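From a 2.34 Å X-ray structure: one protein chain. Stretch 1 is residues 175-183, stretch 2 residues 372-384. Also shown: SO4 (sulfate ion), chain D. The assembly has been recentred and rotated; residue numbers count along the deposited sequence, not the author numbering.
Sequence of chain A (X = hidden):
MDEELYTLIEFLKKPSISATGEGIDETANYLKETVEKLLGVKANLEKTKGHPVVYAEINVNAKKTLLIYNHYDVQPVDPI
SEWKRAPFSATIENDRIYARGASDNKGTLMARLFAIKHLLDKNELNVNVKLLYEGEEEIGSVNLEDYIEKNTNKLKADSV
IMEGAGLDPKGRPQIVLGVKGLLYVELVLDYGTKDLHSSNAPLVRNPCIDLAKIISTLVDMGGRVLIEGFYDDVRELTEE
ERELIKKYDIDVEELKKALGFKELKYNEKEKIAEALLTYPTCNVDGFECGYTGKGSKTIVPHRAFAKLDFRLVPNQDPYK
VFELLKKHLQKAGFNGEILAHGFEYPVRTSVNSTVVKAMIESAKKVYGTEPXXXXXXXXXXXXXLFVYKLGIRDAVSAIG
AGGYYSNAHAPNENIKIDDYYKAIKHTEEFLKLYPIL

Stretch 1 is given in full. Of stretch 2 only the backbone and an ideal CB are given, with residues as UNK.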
# COMPACT_ATOMS: atom_id res chain seq x y z
N ILE A 175 22.16 27.63 10.77
CA ILE A 175 23.35 27.41 9.96
C ILE A 175 23.56 25.91 9.90
O ILE A 175 23.70 25.25 10.93
CB ILE A 175 24.60 28.06 10.58
CG1 ILE A 175 24.34 29.53 10.94
CG2 ILE A 175 25.79 27.94 9.63
CD1 ILE A 175 24.05 30.43 9.77
N VAL A 176 23.59 25.36 8.68
CA VAL A 176 23.64 23.92 8.50
C VAL A 176 24.88 23.53 7.69
O VAL A 176 25.07 23.97 6.56
CB VAL A 176 22.37 23.43 7.81
CG1 VAL A 176 22.33 21.91 7.77
CG2 VAL A 176 21.14 23.97 8.54
N LEU A 177 25.71 22.68 8.29
CA LEU A 177 27.03 22.37 7.75
C LEU A 177 27.09 21.04 7.00
O LEU A 177 28.16 20.46 6.86
CB LEU A 177 28.06 22.34 8.89
CG LEU A 177 28.05 23.55 9.83
CD1 LEU A 177 29.17 23.42 10.84
CD2 LEU A 177 28.16 24.85 9.05
N GLY A 178 25.94 20.56 6.53
CA GLY A 178 25.93 19.30 5.81
C GLY A 178 24.55 18.72 5.56
O GLY A 178 23.53 19.36 5.83
N VAL A 179 24.53 17.51 5.03
CA VAL A 179 23.29 16.79 4.77
C VAL A 179 23.49 15.29 4.90
O VAL A 179 24.61 14.80 4.74
CB VAL A 179 22.78 17.06 3.34
CG1 VAL A 179 22.45 18.52 3.14
CG2 VAL A 179 23.81 16.61 2.31
N LYS A 180 22.42 14.57 5.18
CA LYS A 180 22.45 13.13 5.09
C LYS A 180 22.36 12.73 3.63
O LYS A 180 21.80 13.46 2.81
CB LYS A 180 21.30 12.51 5.89
CG LYS A 180 21.47 12.60 7.39
CD LYS A 180 20.49 11.69 8.11
CE LYS A 180 20.51 11.91 9.61
NZ LYS A 180 19.54 10.99 10.29
N GLY A 181 22.93 11.58 3.30
CA GLY A 181 22.86 11.05 1.95
C GLY A 181 21.52 10.39 1.72
O GLY A 181 20.67 10.38 2.60
N LEU A 182 21.34 9.81 0.53
CA LEU A 182 20.06 9.23 0.18
C LEU A 182 20.16 8.13 -0.87
O LEU A 182 20.96 8.21 -1.79
CB LEU A 182 19.11 10.32 -0.30
CG LEU A 182 17.65 9.91 -0.55
CD1 LEU A 182 17.03 9.31 0.69
CD2 LEU A 182 16.87 11.13 -1.00
N LEU A 183 19.32 7.11 -0.70
CA LEU A 183 19.16 6.04 -1.68
C LEU A 183 17.70 5.62 -1.73
O LEU A 183 17.20 5.03 -0.77
CB LEU A 183 20.04 4.84 -1.30
CG LEU A 183 19.91 3.61 -2.21
CD1 LEU A 183 20.45 3.91 -3.60
CD2 LEU A 183 20.61 2.40 -1.61
N UNK A 372 21.69 29.18 15.39
CA UNK A 372 21.77 27.77 15.76
C UNK A 372 22.50 26.99 14.67
O UNK A 372 22.08 26.97 13.52
CB UNK A 372 20.37 27.19 15.99
N UNK A 373 23.60 26.36 15.06
CA UNK A 373 24.51 25.70 14.12
C UNK A 373 24.42 24.19 14.32
O UNK A 373 24.69 23.69 15.41
CB UNK A 373 25.95 26.19 14.31
N UNK A 374 24.04 23.47 13.27
CA UNK A 374 24.01 22.01 13.32
C UNK A 374 24.94 21.41 12.27
O UNK A 374 25.15 22.02 11.21
CB UNK A 374 22.58 21.50 13.11
N UNK A 375 25.52 20.24 12.55
CA UNK A 375 26.53 19.67 11.65
C UNK A 375 25.95 19.18 10.32
O UNK A 375 26.68 19.07 9.34
CB UNK A 375 27.24 18.51 12.35
N UNK A 376 24.65 18.90 10.30
CA UNK A 376 23.96 18.50 9.08
C UNK A 376 22.46 18.46 9.31
O UNK A 376 22.00 18.35 10.45
CB UNK A 376 24.46 17.14 8.60
N UNK A 377 21.69 18.56 8.23
CA UNK A 377 20.24 18.46 8.31
C UNK A 377 19.82 17.00 8.40
O UNK A 377 20.59 16.10 8.05
CB UNK A 377 19.58 19.13 7.10
N UNK A 378 18.61 16.77 8.87
CA UNK A 378 18.06 15.42 8.91
C UNK A 378 17.71 14.98 7.50
O UNK A 378 17.66 13.79 7.20
CB UNK A 378 16.83 15.35 9.82
N UNK A 379 17.48 15.96 6.63
CA UNK A 379 17.10 15.71 5.25
C UNK A 379 18.27 15.73 4.29
O UNK A 379 19.44 15.71 4.71
CB UNK A 379 16.06 16.74 4.81
N UNK A 380 17.95 15.79 3.00
CA UNK A 380 18.93 15.62 1.94
C UNK A 380 18.90 16.78 0.96
O UNK A 380 17.86 17.42 0.76
CB UNK A 380 18.69 14.30 1.20
N UNK A 381 20.04 17.03 0.33
CA UNK A 381 20.21 18.13 -0.61
C UNK A 381 21.47 17.77 -1.41
O UNK A 381 22.31 17.03 -0.91
CB UNK A 381 20.33 19.48 0.09
N UNK A 382 21.59 18.26 -2.66
CA UNK A 382 22.75 17.83 -3.45
C UNK A 382 24.08 18.52 -3.09
O UNK A 382 24.92 18.75 -3.96
CB UNK A 382 22.45 18.07 -4.93
N UNK A 383 24.27 18.81 -1.81
CA UNK A 383 25.51 19.39 -1.31
C UNK A 383 26.70 18.51 -1.67
O UNK A 383 27.79 19.01 -1.96
CB UNK A 383 25.44 19.59 0.21
N UNK A 384 26.48 17.20 -1.66
CA UNK A 384 27.52 16.23 -1.97
C UNK A 384 28.19 16.45 -3.31
O UNK A 384 29.40 16.25 -3.44
CB UNK A 384 26.93 14.82 -1.93
S SO4 D . 14.60 16.09 1.66
O1 SO4 D . 13.44 15.29 1.27
O2 SO4 D . 15.02 16.94 0.53
O3 SO4 D . 14.19 16.81 2.87
O4 SO4 D . 15.72 15.22 2.00

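Position 372 lies in an extended backbone whose carbonyl O accepts a hydrogen bond from Ile175 N (2.8 Å). Its CB has nothing of stretch 1 within reach, so many side chains would suit; it is Gln372, whose end leads away.

At 373 the parallel strand pairs with Ile175, and the CB lies on the same face as that residue. A beta-branched or other apolar residue would fit. The residue is Val373: CG2 lies 4.1 Å from Ile175 CB and CG1 4.0 Å from Leu177 CD1.

Position 374 continues the ladder, its N donating to Ile175 O (3.0 Å) and its O accepting from Leu177 N (3.0 Å). The CB shares a face with Val176, again favouring valine, isoleucine or leucine. Ile374 brings CG1 to 4.0 Å from Val176 CG2.

At 375, phi of -70° permits proline, the CB points away, and the N has no acceptor in stretch 1. Several residues would do; it is Pro375.

The backbone at 376 is strongly extended and packs tightly on Gly178, the ideal CB being 3.4 Å from Gly178 C. With the CB this close, a side chain unbranched at CB is the easier fit, and a short polar one is among those that would suit. In Asn376, ND2 lies 3.8 Å from Lys180 CG and donates to the carbonyl O of 377 (2.9 Å).

Position 377 donates its N to Gly178 O (3.1 Å), which argues against proline. Its CB sits 4.0 Å from Val176 CG1, so a small residue suits. Ser377 places OG 3.6 Å from Val179 CG1 and donates it to the carbonyl O of 379 (3.2 Å).

The CB at 378 points away, leaving choice wide. Ala378 contributes mainly its O, joined to Lys180 NZ through a water 2.9 Å from each atom.

At 379 a CB would come within 2.7 Å of sulfate O3, so glycine best fits the site with its ion. Gly379 O accepts from Lys180 N (3.2 Å).

Position 380 has its CB 3.6 Å from Lys180 O, an acceptor that invites a short donor such as serine or threonine. Thr380 OG1 donates to that Lys180 O (3.1 Å), while Thr380 N donates to sulfate O4 (2.5 Å).

The CB at 381 is 3.8 Å from Val179 CG1; many unbranched chains could pass it, and Gln381 does so fully extended.

Position 382, out of contact, is Pro382, which its phi of -78° admits.

At 383 the CB points toward stretch 1, 4.0 Å from Val179 CG2; a long apolar chain could reach Gly178. Met383 does, with SD 3.6 Å from Gly178 CA.

Position 384, unconstrained by stretch 1, is Gly384.

Stretch 2 372-384: QVIPNSAGTQPMG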
# COMPACT_ATOMS: atom_id res chain seq x y z
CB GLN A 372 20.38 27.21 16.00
CG GLN A 372 19.61 27.94 17.10
CD GLN A 372 20.34 27.90 18.43
OE1 GLN A 372 20.53 26.84 19.02
NE2 GLN A 372 20.78 29.07 18.90
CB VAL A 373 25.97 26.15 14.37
CG1 VAL A 373 26.91 25.60 13.30
CG2 VAL A 373 26.06 27.67 14.42
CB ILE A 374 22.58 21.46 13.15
CG1 ILE A 374 21.94 22.01 11.88
CG2 ILE A 374 21.75 21.81 14.37
CD1 ILE A 374 20.60 21.37 11.55
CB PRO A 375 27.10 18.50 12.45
CG PRO A 375 25.99 18.10 13.37
CD PRO A 375 25.26 19.36 13.71
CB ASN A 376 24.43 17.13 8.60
CG ASN A 376 24.15 16.03 9.61
OD1 ASN A 376 24.97 15.75 10.48
ND2 ASN A 376 22.98 15.40 9.49
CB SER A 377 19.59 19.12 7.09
OG SER A 377 20.09 18.56 5.89
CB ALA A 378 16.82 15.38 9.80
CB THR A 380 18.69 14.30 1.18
OG1 THR A 380 18.85 13.20 2.08
CG2 THR A 380 19.66 14.13 0.01
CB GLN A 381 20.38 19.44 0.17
CG GLN A 381 20.27 20.71 -0.64
CD GLN A 381 20.34 22.00 0.19
OE1 GLN A 381 20.36 23.09 -0.38
NE2 GLN A 381 20.38 21.88 1.52
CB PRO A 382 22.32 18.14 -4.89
CG PRO A 382 21.36 19.27 -4.75
CD PRO A 382 20.62 19.01 -3.48
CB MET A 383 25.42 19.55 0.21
CG MET A 383 26.50 20.40 0.84
SD MET A 383 26.05 20.83 2.53
CE MET A 383 27.54 21.64 3.10
O HOH W 1 17.10 11.44 8.84
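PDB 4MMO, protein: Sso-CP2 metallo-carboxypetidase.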